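Local coordinates for protein ORF48 (Lactococcus phage TP901-1, PDB 3UH8) that probably serves as a structural protein of the phage baseplate, its immunoglobulin-like N-terminal domain helping to build the host-adhesion device at the tail tip, at residues C53-E58 with R93-F98; V20-A25 with F117-E122; T10-N15 with V37-P42. All blocks are in the same frame, centred on the assembly; numbering follows the deposited sequence.

Contact 1: residues C53-E58 with R93-F98; sequences CLMAQE and RNEAYF
In Tyr-97, chi1 (78°) sets CG between its backbone N and carbonyl carbon and chi2 (96°) turns a ring face to CB of Cys-53, whose SG is anti to the carbonyl carbon (chi1 -57°). That CB sits over the face, displaced toward the rim and 3.5 Å from CE2 of Tyr-97, a CH-pi contact; SG approaches the ring obliquely, its nearest atom CZ of Tyr-97 at 3.9 Å. CG of Met-55 reaches the ring edge, near its plane. Met-55 and Glu-95 run side by side, while OE1 of Glu-95 is hydrogen-bonded to OG1 of Thr-116.

Between the backbones, Cys-53 and Tyr-97 bond in both directions, Cys-53 N to Tyr-97 O at 2.9 Å and Tyr-97 N to Cys-53 O at 3.0 Å. Met-55 N donates to Glu-95 O (2.9 Å). CD1 of Leu-54 lies 3.7 Å from Glu-95 O and crosses toward Asn-94, with CB of Ala-96 farther off. ND2 of Asn-94 is bonded to Phe-90 O. Past the last direct bond, water 1 links Met-55 O to Glu-95 N and water 2 joins OE1 of Gln-57 to OD1 of Asn-94, extending the antiparallel pairing of strands 49-54 and 92-103 in this immunoglobulin-like beta domain.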
ATOM      1  N   CYS A  53      -1.112   3.562   4.473  1.00 28.63           N
ATOM      2  CA  CYS A  53      -0.909   3.833   5.891  1.00 29.24           C
ATOM      3  C   CYS A  53       0.425   3.256   6.351  1.00 34.34           C
ATOM      4  O   CYS A  53       0.542   2.047   6.551  1.00 33.75           O
ATOM      5  CB  CYS A  53      -2.078   3.311   6.724  1.00 29.66           C
ATOM      6  SG  CYS A  53      -3.693   3.978   6.245  1.00 33.64           S
ATOM      7  N   LEU A  54       1.445   4.124   6.456  1.00 32.12           N
ATOM      8  CA  LEU A  54       2.775   3.735   6.919  1.00 32.54           C
ATOM      9  C   LEU A  54       2.750   3.722   8.433  1.00 38.30           C
ATOM     10  O   LEU A  54       2.287   4.688   9.058  1.00 38.42           O
ATOM     11  CB  LEU A  54       3.881   4.672   6.387  1.00 32.46           C
ATOM     12  CG  LEU A  54       5.306   4.482   6.961  1.00 36.77           C
ATOM     13  CD1 LEU A  54       5.966   3.195   6.460  1.00 36.75           C
ATOM     14  CD2 LEU A  54       6.174   5.671   6.658  1.00 38.50           C
ATOM     15  N   MET A  55       3.240   2.655   9.060  1.00 36.08           N
ATOM     16  CA  MET A  55       3.224   2.562  10.497  1.00 36.42           C
ATOM     17  C   MET A  55       4.466   3.134  11.183  1.00 41.54           C
ATOM     18  O   MET A  55       5.584   2.958  10.701  1.00 40.55           O
ATOM     19  CB  MET A  55       2.945   1.129  10.930  1.00 38.84           C
ATOM     20  CG  MET A  55       1.488   0.739  10.794  1.00 42.54           C
ATOM     21  SD  MET A  55       1.140  -0.944  11.324  1.00 46.85           S
ATOM     22  CE  MET A  55       1.151  -0.740  13.105  1.00 43.58           C
ATOM     23  N   ALA A  56       4.206   3.885  12.251  1.00 39.95           N
ATOM     24  CA  ALA A  56       5.270   4.466  13.077  1.00 40.63           C
ATOM     25  C   ALA A  56       5.860   3.356  13.931  1.00 46.57           C
ATOM     26  O   ALA A  56       5.130   2.574  14.551  1.00 46.44           O
ATOM     27  CB  ALA A  56       4.710   5.555  13.974  1.00 41.40           C
ATOM     28  N   GLN A  57       7.193   3.281  13.945  1.00 44.59           N
ATOM     29  CA  GLN A  57       7.917   2.311  14.758  1.00 45.09           C
ATOM     30  C   GLN A  57       8.309   2.964  16.078  1.00 49.77           C
ATOM     31  O   GLN A  57       8.384   4.192  16.177  1.00 49.38           O
ATOM     32  CB  GLN A  57       9.116   1.682  14.009  1.00 46.55           C
ATOM     33  CG  GLN A  57      10.251   2.630  13.596  1.00 63.82           C
ATOM     34  CD  GLN A  57       9.935   3.579  12.455  1.00 85.33           C
ATOM     35  OE1 GLN A  57       8.922   3.459  11.750  1.00 81.53           O
ATOM     36  NE2 GLN A  57      10.781   4.581  12.279  1.00 77.88           N
ATOM     37  N   GLU A  58       8.508   2.131  17.094  1.00 46.91           N
ATOM     38  CA  GLU A  58       8.845   2.491  18.464  1.00 85.66           C
ATOM     39  C   GLU A  58      10.226   3.143  18.630  1.00117.62           C
ATOM     40  O   GLU A  58      11.263   2.489  18.539  1.00 79.99           O
ATOM     41  CB  GLU A  58       8.608   1.283  19.407  1.00 87.16           C
ATOM     42  CG  GLU A  58       9.413   0.006  19.135  1.00 98.15           C
ATOM     43  CD  GLU A  58       9.313  -0.743  17.811  1.00120.42           C
ATOM     44  OE1 GLU A  58       8.394  -0.460  17.007  1.00115.84           O
ATOM     45  OE2 GLU A  58      10.162  -1.635  17.587  1.00114.67           O
ATOM     46  N   ARG A  93      13.870  -1.875   7.515  1.00 27.38           N
ATOM     47  CA  ARG A  93      12.583  -2.544   7.377  1.00 27.12           C
ATOM     48  C   ARG A  93      11.405  -1.675   7.811  1.00 29.90           C
ATOM     49  O   ARG A  93      11.342  -1.222   8.956  1.00 29.30           O
ATOM     50  CB  ARG A  93      12.573  -3.923   8.059  1.00 28.62           C
ATOM     51  CG  ARG A  93      11.460  -4.814   7.532  1.00 41.63           C
ATOM     52  CD  ARG A  93      11.536  -6.242   8.027  1.00 54.58           C
ATOM     53  NE  ARG A  93      10.316  -6.960   7.658  1.00 65.53           N
ATOM     54  CZ  ARG A  93      10.155  -8.277   7.712  1.00 82.97           C
ATOM     55  NH1 ARG A  93      11.149  -9.059   8.101  1.00 71.54           N
ATOM     56  NH2 ARG A  93       9.001  -8.825   7.354  1.00 71.85           N
ATOM     57  N   ASN A  94      10.473  -1.453   6.874  1.00 25.58           N
ATOM     58  CA  ASN A  94       9.262  -0.664   7.079  1.00 25.03           C
ATOM     59  C   ASN A  94       8.030  -1.557   7.088  1.00 28.36           C
ATOM     60  O   ASN A  94       8.005  -2.577   6.399  1.00 27.91           O
ATOM     61  CB  ASN A  94       9.127   0.388   5.986  1.00 24.45           C
ATOM     62  CG  ASN A  94      10.095   1.534   6.104  1.00 40.31           C
ATOM     63  OD1 ASN A  94       9.750   2.614   6.586  1.00 32.20           O
ATOM     64  ND2 ASN A  94      11.322   1.335   5.645  1.00 31.03           N
ATOM     65  N   GLU A  95       7.007  -1.160   7.857  1.00 24.47           N
ATOM     66  CA  GLU A  95       5.738  -1.877   7.971  1.00 24.13           C
ATOM     67  C   GLU A  95       4.602  -0.934   7.581  1.00 27.87           C
ATOM     68  O   GLU A  95       4.525   0.183   8.098  1.00 27.39           O
ATOM     69  CB  GLU A  95       5.551  -2.421   9.399  1.00 25.45           C
ATOM     70  CG  GLU A  95       4.289  -3.251   9.591  1.00 36.15           C
ATOM     71  CD  GLU A  95       4.173  -4.028  10.890  1.00 53.09           C
ATOM     72  OE1 GLU A  95       3.102  -4.640  11.111  1.00 45.30           O
ATOM     73  OE2 GLU A  95       5.149  -4.051  11.675  1.00 46.56           O
ATOM     74  N   ALA A  96       3.736  -1.377   6.652  1.00 24.68           N
ATOM     75  CA  ALA A  96       2.605  -0.586   6.156  1.00 24.44           C
ATOM     76  C   ALA A  96       1.389  -1.445   5.806  1.00 28.02           C
ATOM     77  O   ALA A  96       1.485  -2.673   5.798  1.00 27.39           O
ATOM     78  CB  ALA A  96       3.035   0.236   4.945  1.00 25.16           C
ATOM     79  N   TYR A  97       0.242  -0.792   5.524  1.00 24.47           N
ATOM     80  CA  TYR A  97      -1.013  -1.436   5.130  1.00 24.05           C
ATOM     81  C   TYR A  97      -1.884  -0.498   4.278  1.00 27.50           C
ATOM     82  O   TYR A  97      -1.713   0.720   4.334  1.00 26.75           O
ATOM     83  CB  TYR A  97      -1.780  -1.985   6.359  1.00 24.98           C
ATOM     84  CG  TYR A  97      -2.532  -0.950   7.169  1.00 26.26           C
ATOM     85  CD1 TYR A  97      -3.889  -0.720   6.955  1.00 28.05           C
ATOM     86  CD2 TYR A  97      -1.903  -0.237   8.187  1.00 26.88           C
ATOM     87  CE1 TYR A  97      -4.592   0.220   7.706  1.00 28.51           C
ATOM     88  CE2 TYR A  97      -2.602   0.691   8.960  1.00 27.74           C
ATOM     89  CZ  TYR A  97      -3.944   0.924   8.707  1.00 35.20           C
ATOM     90  OH  TYR A  97      -4.652   1.843   9.435  1.00 36.09           O
ATOM     91  N   PHE A  98      -2.825  -1.069   3.506  1.00 24.23           N
ATOM     92  CA  PHE A  98      -3.747  -0.294   2.680  1.00 23.92           C
ATOM     93  C   PHE A  98      -5.145  -0.290   3.275  1.00 28.53           C
ATOM     94  O   PHE A  98      -5.692  -1.353   3.564  1.00 28.05           O
ATOM     95  CB  PHE A  98      -3.763  -0.785   1.224  1.00 25.50           C
ATOM     96  CG  PHE A  98      -2.496  -0.471   0.466  1.00 26.64           C
ATOM     97  CD1 PHE A  98      -2.261   0.809  -0.028  1.00 29.39           C
ATOM     98  CD2 PHE A  98      -1.532  -1.443   0.261  1.00 28.49           C
ATOM     99  CE1 PHE A  98      -1.076   1.106  -0.706  1.00 30.32           C
ATOM    100  CE2 PHE A  98      -0.351  -1.150  -0.430  1.00 31.22           C
ATOM    101  CZ  PHE A  98      -0.131   0.124  -0.907  1.00 29.30           C
TER
HETATM  102  O   HOH W   1       7.287   1.095   9.777  1.00 33.90           O
HETATM  103  O   HOH W   2       9.046   3.231   9.132  1.00 29.89           O

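Contact 2: residues V20-A25 with F117-E122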
ATOM      1  N   VAL A  20      10.029  -6.273  -1.523  1.00 30.93           N
ATOM      2  CA  VAL A  20      10.080  -4.933  -2.112  1.00 30.38           C
ATOM      3  C   VAL A  20      11.301  -4.208  -1.551  1.00 33.19           C
ATOM      4  O   VAL A  20      11.377  -3.985  -0.343  1.00 32.53           O
ATOM      5  CB  VAL A  20       8.761  -4.135  -1.889  1.00 34.30           C
ATOM      6  CG1 VAL A  20       8.899  -2.679  -2.335  1.00 33.99           C
ATOM      7  CG2 VAL A  20       7.589  -4.801  -2.600  1.00 34.12           C
ATOM      8  N   LYS A  21      12.254  -3.853  -2.428  1.00 29.48           N
ATOM      9  CA  LYS A  21      13.479  -3.151  -2.042  1.00 29.17           C
ATOM     10  C   LYS A  21      13.554  -1.775  -2.697  1.00 32.20           C
ATOM     11  O   LYS A  21      13.881  -1.661  -3.882  1.00 32.06           O
ATOM     12  CB  LYS A  21      14.730  -3.996  -2.336  1.00 31.83           C
ATOM     13  CG  LYS A  21      14.828  -5.248  -1.479  1.00 46.79           C
ATOM     14  CD  LYS A  21      16.072  -6.051  -1.781  1.00 56.89           C
ATOM     15  CE  LYS A  21      16.214  -7.212  -0.830  1.00 68.98           C
ATOM     16  NZ  LYS A  21      17.434  -8.007  -1.113  1.00 79.66           N
ATOM     17  N   LEU A  22      13.217  -0.734  -1.924  1.00 27.80           N
ATOM     18  CA  LEU A  22      13.219   0.651  -2.397  1.00 27.38           C
ATOM     19  C   LEU A  22      14.557   1.349  -2.124  1.00 31.58           C
ATOM     20  O   LEU A  22      15.349   0.871  -1.309  1.00 30.43           O
ATOM     21  CB  LEU A  22      12.040   1.447  -1.793  1.00 27.19           C
ATOM     22  CG  LEU A  22      10.613   0.902  -1.998  1.00 31.49           C
ATOM     23  CD1 LEU A  22       9.594   1.772  -1.292  1.00 31.50           C
ATOM     24  CD2 LEU A  22      10.246   0.803  -3.469  1.00 33.81           C
ATOM     25  N   ARG A  23      14.817   2.461  -2.834  1.00 29.37           N
ATOM     26  CA  ARG A  23      16.041   3.250  -2.693  1.00 29.83           C
ATOM     27  C   ARG A  23      15.727   4.607  -2.094  1.00 34.37           C
ATOM     28  O   ARG A  23      14.873   5.334  -2.603  1.00 33.68           O
ATOM     29  CB  ARG A  23      16.789   3.377  -4.026  1.00 30.88           C
ATOM     30  CG  ARG A  23      17.484   2.086  -4.447  1.00 43.50           C
ATOM     31  CD  ARG A  23      17.828   2.081  -5.923  1.00 57.35           C
ATOM     32  NE  ARG A  23      16.633   2.210  -6.755  1.00 68.58           N
ATOM     33  CZ  ARG A  23      16.447   1.585  -7.914  1.00 84.83           C
ATOM     34  NH1 ARG A  23      17.376   0.771  -8.396  1.00 73.36           N
ATOM     35  NH2 ARG A  23      15.324   1.766  -8.594  1.00 72.52           N
ATOM     36  N   HIS A  24      16.415   4.923  -0.994  1.00 32.11           N
ATOM     37  CA  HIS A  24      16.260   6.130  -0.189  1.00 32.56           C
ATOM     38  C   HIS A  24      16.331   7.492  -0.911  1.00 37.53           C
ATOM     39  O   HIS A  24      15.379   8.273  -0.816  1.00 37.11           O
ATOM     40  CB  HIS A  24      17.188   6.063   1.036  1.00 33.39           C
ATOM     41  CG  HIS A  24      17.458   7.385   1.674  1.00 36.88           C
ATOM     42  ND1 HIS A  24      16.485   8.050   2.391  1.00 38.77           N
ATOM     43  CD2 HIS A  24      18.579   8.141   1.648  1.00 38.45           C
ATOM     44  CE1 HIS A  24      17.046   9.176   2.790  1.00 38.02           C
ATOM     45  NE2 HIS A  24      18.308   9.273   2.368  1.00 38.44           N
ATOM     46  N   ALA A  25      17.450   7.789  -1.593  1.00 34.86           N
ATOM     47  CA  ALA A  25      17.651   9.080  -2.259  1.00 35.02           C
ATOM     48  C   ALA A  25      17.507   9.032  -3.787  1.00 39.16           C
ATOM     49  O   ALA A  25      18.119   9.844  -4.490  1.00 39.15           O
ATOM     50  CB  ALA A  25      19.007   9.657  -1.861  1.00 35.76           C
ATOM     51  N   PHE A 117       2.067  -5.543   5.840  1.00 25.82           N
ATOM     52  CA  PHE A 117       3.120  -6.126   5.029  1.00 24.73           C
ATOM     53  C   PHE A 117       4.373  -5.306   5.260  1.00 28.06           C
ATOM     54  O   PHE A 117       4.296  -4.172   5.748  1.00 27.39           O
ATOM     55  CB  PHE A 117       2.730  -6.142   3.539  1.00 26.20           C
ATOM     56  CG  PHE A 117       2.710  -4.798   2.846  1.00 27.40           C
ATOM     57  CD1 PHE A 117       1.582  -3.989   2.898  1.00 30.08           C
ATOM     58  CD2 PHE A 117       3.806  -4.357   2.112  1.00 29.21           C
ATOM     59  CE1 PHE A 117       1.565  -2.745   2.259  1.00 30.87           C
ATOM     60  CE2 PHE A 117       3.786  -3.115   1.472  1.00 31.88           C
ATOM     61  CZ  PHE A 117       2.665  -2.318   1.547  1.00 29.97           C
ATOM     62  N   HIS A 118       5.520  -5.861   4.886  1.00 24.71           N
ATOM     63  CA  HIS A 118       6.782  -5.172   5.046  1.00 24.35           C
ATOM     64  C   HIS A 118       7.454  -4.890   3.724  1.00 27.96           C
ATOM     65  O   HIS A 118       7.294  -5.649   2.769  1.00 27.58           O
ATOM     66  CB  HIS A 118       7.721  -5.975   5.948  1.00 25.11           C
ATOM     67  CG  HIS A 118       7.303  -6.014   7.386  1.00 28.60           C
ATOM     68  ND1 HIS A 118       6.446  -6.992   7.858  1.00 30.44           N
ATOM     69  CD2 HIS A 118       7.676  -5.223   8.419  1.00 30.36           C
ATOM     70  CE1 HIS A 118       6.307  -6.752   9.152  1.00 29.84           C
ATOM     71  NE2 HIS A 118       7.033  -5.699   9.536  1.00 30.10           N
ATOM     72  N   TYR A 119       8.221  -3.796   3.684  1.00 24.44           N
ATOM     73  CA  TYR A 119       9.046  -3.392   2.554  1.00 24.13           C
ATOM     74  C   TYR A 119      10.364  -2.846   3.090  1.00 29.59           C
ATOM     75  O   TYR A 119      10.412  -2.345   4.218  1.00 29.50           O
ATOM     76  CB  TYR A 119       8.322  -2.418   1.602  1.00 24.55           C
ATOM     77  CG  TYR A 119       8.103  -1.016   2.130  1.00 24.89           C
ATOM     78  CD1 TYR A 119       9.018  -0.001   1.870  1.00 26.70           C
ATOM     79  CD2 TYR A 119       6.938  -0.684   2.816  1.00 25.09           C
ATOM     80  CE1 TYR A 119       8.804   1.302   2.321  1.00 26.86           C
ATOM     81  CE2 TYR A 119       6.710   0.617   3.268  1.00 25.59           C
ATOM     82  CZ  TYR A 119       7.647   1.607   3.016  1.00 31.41           C
ATOM     83  OH  TYR A 119       7.444   2.883   3.473  1.00 31.00           O
ATOM     84  N   ILE A 120      11.437  -2.969   2.307  1.00 27.29           N
ATOM     85  CA  ILE A 120      12.756  -2.507   2.734  1.00 27.58           C
ATOM     86  C   ILE A 120      13.249  -1.285   1.974  1.00 31.93           C
ATOM     87  O   ILE A 120      13.261  -1.291   0.745  1.00 31.43           O
ATOM     88  CB  ILE A 120      13.808  -3.667   2.873  1.00 30.98           C
ATOM     89  CG1 ILE A 120      15.268  -3.187   2.709  1.00 31.53           C
ATOM     90  CG2 ILE A 120      13.513  -4.853   1.956  1.00 31.86           C
ATOM     91  CD1 ILE A 120      16.206  -3.668   3.763  1.00 39.91           C
ATOM     92  N   VAL A 121      13.646  -0.236   2.710  1.00 29.08           N
ATOM     93  CA  VAL A 121      14.236   0.944   2.099  1.00 28.99           C
ATOM     94  C   VAL A 121      15.741   0.785   2.265  1.00 33.20           C
ATOM     95  O   VAL A 121      16.237   0.663   3.386  1.00 32.91           O
ATOM     96  CB  VAL A 121      13.731   2.309   2.630  1.00 33.00           C
ATOM     97  CG1 VAL A 121      14.406   3.456   1.880  1.00 32.76           C
ATOM     98  CG2 VAL A 121      12.216   2.428   2.508  1.00 32.89           C
ATOM     99  N   GLU A 122      16.446   0.718   1.138  1.00 30.13           N
ATOM    100  CA  GLU A 122      17.896   0.563   1.097  1.00 30.22           C
ATOM    101  C   GLU A 122      18.570   1.878   0.746  1.00 34.53           C
ATOM    102  O   GLU A 122      17.933   2.792   0.218  1.00 33.99           O
ATOM    103  CB  GLU A 122      18.293  -0.530   0.092  1.00 31.70           C
ATOM    104  CG  GLU A 122      18.061  -1.936   0.615  1.00 43.57           C
ATOM    105  CD  GLU A 122      18.342  -3.089  -0.330  1.00 66.82           C
ATOM    106  OE1 GLU A 122      18.667  -2.842  -1.515  1.00 65.27           O
ATOM    107  OE2 GLU A 122      18.228  -4.251   0.120  1.00 61.01           O
TER
HETATM  108  O   HOH W   3       8.206  -6.790   0.551  1.00 31.24           O
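Four backbone hydrogen bonds join the 20-24 backbone to Ile-120 and Glu-122. Ile-120 N donates to Val-20 O at 2.8 Å and its carbonyl O accepts from Leu-22 N at 2.7 Å; Glu-122 N then donates to Leu-22 O at 2.7 Å, and His-24 N to Glu-122 O at 2.9 Å. Ile-120 and Glu-122 thus each use both N and O on the other strand, the staggered pattern of a parallel pair. Ahead of the first of these bonds, water 3 continues the ladder by accepting from Val-20 N and donating to His-118 O.

Outside the ladder, Lys-21, Ile-120 and Glu-122 share one face of the sheet. The extended lysine chain lies beside Ile-120, CG of Lys-21 standing 3.7 Å from CG2 of Ile-120, and crosses Glu-122 so that CD of Lys-21 is 3.4 Å from OE2 of Glu-122. The ammonium itself stays farther off, with Lys-21 NZ 4.0 Å from Glu-122 OE2, too far for a salt bridge.

The side bearing Leu-22 and Val-121 is largely apolar. CD1 of Leu-22 approaches the Tyr-119 ring obliquely, 3.7 Å from both CD1 and CE1 of Tyr-119, and CB of Val-20 packs on CB of Tyr-119. The phenol oxygen of Tyr-119 is bonded to Ala-87 O. At the far end CG1 of Val-121, anti to its backbone N (chi1 -179°), packs against the backbone and CB of His-24.

The direct hydrogen bonds across this pair are therefore all main-chain, aliphatic and aromatic groups close the inner side, and the Lys-21/Glu-122 pair probably adds a modest electrostatic attraction at the surface.

Contact 3: residues T10-N15 with V37-P42; sequences TTEPNN and VENGQP
Thr-10 meets Val-37 and Glu-38 through two hydrogen bonds. Its backbone N donates to Val-37 O at 3.0 Å, with the N-H bent to 137° at the hydrogen, and its hydroxyl OG1 donates to Glu-38 OE1, also at 3.0 Å. The carboxylate oxygen is met on its anti side, 25° out of the carboxylate plane. Thr-10 and Glu-38 cross obliquely, and CG of the glutamate lies 3.4 Å from OG1 of Thr-10.

The next residue makes a second grip. Asn-39 N donates to OG1 of Thr-11 over a longer 3.3 Å. The side chains of these two residues cross at about a right angle, the methyl CG2 of Thr-11 lying 3.5 Å from OD1 of Asn-39. CG2 also touches CG of Glu-38, so that this methyl lies against both residues at the start of the turn.

What sets these groups in place lies one shell out. Each threonine hydroxyl sits between its own backbone N and carbonyl carbon; for Thr-11 (chi1 59°) this leaves OG1 in reach of both Asn-39 N and OE2 of Glu-12, to which it donates at 2.8 Å from above the carboxylate plane. OG1 of Thr-11 is also bonded to OG of Ser-9. Glu-38 is steadied through its other oxygen, OE2, by a salt bridge to Lys-43. Within the turn, Glu-38 N donates to Gln-41 O at 2.8 Å, and Asn-39 and Gly-40 carry positive phi angles as the chain reverses.

At the surface, the loop leaving strand 2-9 adds one backbone bond beside the parallel pair 2-9/30-38, after which Thr-11 reaches the turn leading to the weakly bonded strand 41-42; Thr-10 also touches Phe-112 of strand 112-122.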
ATOM      1  N   THR A  10      -6.568  -9.479   2.670  1.00 35.35           N
ATOM      2  CA  THR A  10      -7.342  -8.845   3.744  1.00 35.72           C
ATOM      3  C   THR A  10      -7.686  -9.879   4.820  1.00 40.58           C
ATOM      4  O   THR A  10      -7.912  -9.524   5.979  1.00 39.99           O
ATOM      5  CB  THR A  10      -8.606  -8.172   3.190  1.00 43.92           C
ATOM      6  OG1 THR A  10      -9.465  -9.165   2.627  1.00 43.98           O
ATOM      7  CG2 THR A  10      -8.300  -7.095   2.159  1.00 42.80           C
ATOM      8  N   THR A  11      -7.732 -11.152   4.412  1.00 38.48           N
ATOM      9  CA  THR A  11      -8.021 -12.301   5.265  1.00 38.79           C
ATOM     10  C   THR A  11      -6.732 -12.938   5.792  1.00 44.39           C
ATOM     11  O   THR A  11      -6.614 -13.181   6.991  1.00 44.26           O
ATOM     12  CB  THR A  11      -8.846 -13.348   4.479  1.00 44.64           C
ATOM     13  OG1 THR A  11      -8.100 -13.751   3.331  1.00 43.12           O
ATOM     14  CG2 THR A  11     -10.217 -12.845   4.048  1.00 43.19           C
ATOM     15  N   GLU A  12      -5.759 -13.227   4.909  1.00 41.62           N
ATOM     16  CA  GLU A  12      -4.498 -13.916   5.227  1.00 41.86           C
ATOM     17  C   GLU A  12      -3.287 -13.026   5.595  1.00 46.48           C
ATOM     18  O   GLU A  12      -3.239 -11.874   5.186  1.00 46.19           O
ATOM     19  CB  GLU A  12      -4.111 -14.711   4.015  1.00 43.32           C
ATOM     20  CG  GLU A  12      -4.416 -16.161   4.123  1.00 55.14           C
ATOM     21  CD  GLU A  12      -5.444 -16.551   3.113  1.00 79.04           C
ATOM     22  OE1 GLU A  12      -5.038 -17.135   2.082  1.00 75.13           O
ATOM     23  OE2 GLU A  12      -6.617 -16.150   3.292  1.00 73.77           O
ATOM     24  N   PRO A  13      -2.239 -13.586   6.244  1.00 43.63           N
ATOM     25  CA  PRO A  13      -1.042 -12.793   6.541  1.00 43.31           C
ATOM     26  C   PRO A  13      -0.296 -12.407   5.284  1.00 46.53           C
ATOM     27  O   PRO A  13      -0.341 -13.145   4.279  1.00 46.18           O
ATOM     28  CB  PRO A  13      -0.210 -13.766   7.351  1.00 45.17           C
ATOM     29  CG  PRO A  13      -0.660 -15.106   6.840  1.00 49.60           C
ATOM     30  CD  PRO A  13      -2.107 -15.016   6.596  1.00 45.24           C
ATOM     31  N   ASN A  14       0.388 -11.241   5.267  1.00 42.52           N
ATOM     32  CA  ASN A  14       1.125 -10.793   4.092  1.00 42.16           C
ATOM     33  C   ASN A  14       2.646 -10.956   4.232  1.00 45.79           C
ATOM     34  O   ASN A  14       3.393 -10.264   3.562  1.00 45.37           O
ATOM     35  CB  ASN A  14       0.692  -9.407   3.665  1.00 41.80           C
ATOM     36  CG  ASN A  14      -0.706  -9.346   3.106  1.00 59.71           C
ATOM     37  OD1 ASN A  14      -1.104 -10.126   2.233  1.00 52.15           O
ATOM     38  ND2 ASN A  14      -1.491  -8.413   3.623  1.00 52.10           N
ATOM     39  N   ASN A  15       3.097 -11.956   5.032  1.00 41.94           N
ATOM     40  CA  ASN A  15       4.523 -12.252   5.259  1.00 41.47           C
ATOM     41  C   ASN A  15       5.211 -13.091   4.153  1.00 44.25           C
ATOM     42  O   ASN A  15       6.440 -13.206   4.162  1.00 43.83           O
ATOM     43  CB  ASN A  15       4.706 -12.927   6.625  1.00 42.77           C
ATOM     44  CG  ASN A  15       3.964 -14.235   6.771  1.00 68.60           C
ATOM     45  OD1 ASN A  15       2.748 -14.308   6.594  1.00 62.84           O
ATOM     46  ND2 ASN A  15       4.684 -15.301   7.080  1.00 61.47           N
ATOM     47  N   VAL A  37      -6.432  -8.863  -2.558  1.00 31.96           N
ATOM     48  CA  VAL A  37      -6.977 -10.205  -2.497  1.00 32.35           C
ATOM     49  C   VAL A  37      -7.793 -10.442  -1.226  1.00 38.07           C
ATOM     50  O   VAL A  37      -7.462  -9.928  -0.158  1.00 37.69           O
ATOM     51  CB  VAL A  37      -5.839 -11.235  -2.771  1.00 36.12           C
ATOM     52  CG1 VAL A  37      -5.785 -12.362  -1.748  1.00 35.89           C
ATOM     53  CG2 VAL A  37      -5.924 -11.784  -4.191  1.00 35.92           C
ATOM     54  N   GLU A  38      -8.891 -11.190  -1.370  1.00 36.20           N
ATOM     55  CA  GLU A  38      -9.766 -11.602  -0.278  1.00 36.86           C
ATOM     56  C   GLU A  38     -10.019 -13.088  -0.503  1.00 42.03           C
ATOM     57  O   GLU A  38     -10.656 -13.459  -1.493  1.00 41.73           O
ATOM     58  CB  GLU A  38     -11.069 -10.780  -0.245  1.00 38.34           C
ATOM     59  CG  GLU A  38     -11.838 -10.943   1.056  1.00 48.71           C
ATOM     60  CD  GLU A  38     -12.780  -9.808   1.405  1.00 68.54           C
ATOM     61  OE1 GLU A  38     -12.493  -9.081   2.383  1.00 62.50           O
ATOM     62  OE2 GLU A  38     -13.817  -9.661   0.719  1.00 61.23           O
ATOM     63  N   ASN A  39      -9.435 -13.936   0.371  1.00 39.58           N
ATOM     64  CA  ASN A  39      -9.481 -15.407   0.316  1.00 39.91           C
ATOM     65  C   ASN A  39      -8.800 -15.996  -0.943  1.00 44.72           C
ATOM     66  O   ASN A  39      -9.249 -17.014  -1.477  1.00 44.37           O
ATOM     67  CB  ASN A  39     -10.909 -15.955   0.519  1.00 41.31           C
ATOM     68  CG  ASN A  39     -11.444 -15.836   1.924  1.00 67.40           C
ATOM     69  OD1 ASN A  39     -10.750 -16.073   2.921  1.00 60.73           O
ATOM     70  ND2 ASN A  39     -12.726 -15.537   2.030  1.00 60.96           N
ATOM     71  N   GLY A  40      -7.719 -15.354  -1.385  1.00 41.83           N
ATOM     72  CA  GLY A  40      -6.945 -15.785  -2.547  1.00 41.89           C
ATOM     73  C   GLY A  40      -7.526 -15.399  -3.892  1.00 46.19           C
ATOM     74  O   GLY A  40      -7.101 -15.930  -4.922  1.00 45.98           O
ATOM     75  N   GLN A  41      -8.499 -14.470  -3.898  1.00 42.92           N
ATOM     76  CA  GLN A  41      -9.149 -13.983  -5.115  1.00 42.54           C
ATOM     77  C   GLN A  41      -9.258 -12.454  -5.112  1.00 45.54           C
ATOM     78  O   GLN A  41      -9.394 -11.879  -4.029  1.00 44.98           O
ATOM     79  CB  GLN A  41     -10.525 -14.624  -5.287  1.00 43.94           C
ATOM     80  N   PRO A  42      -9.189 -11.776  -6.292  1.00 41.55           N
ATOM     81  CA  PRO A  42      -9.249 -10.301  -6.305  1.00 41.19           C
ATOM     82  C   PRO A  42     -10.410  -9.678  -5.541  1.00 44.45           C
ATOM     83  O   PRO A  42     -11.518 -10.222  -5.535  1.00 44.06           O
ATOM     84  CB  PRO A  42      -9.299  -9.961  -7.794  1.00 43.02           C
ATOM     85  CG  PRO A  42      -8.629 -11.102  -8.456  1.00 47.52           C
ATOM     86  CD  PRO A  42      -9.021 -12.308  -7.661  1.00 43.09           C
TER

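Overall arrangement
All three contacts belong to one mixed, curled sheet of the BppU N-terminal domain. Contacts 1 and 2 have centres about 12 Å apart and touch directly, since strands 92-103 and 112-122 are antiparallel neighbours. The centre of contact 3 lies about 18 Å from that of contact 1, with nearest atoms about 6 Å apart, and about 22 Å from that of contact 2, which it meets where Asn-14 packs on Phe-117. Along the chain, contact 3 closes before contact 1 opens; contact 1 falls wholly between the segments of contact 2, whereas contacts 2 and 3 interleave. Contact 2 thus brings early and last strands together within a domain that is probably structural in the baseplate.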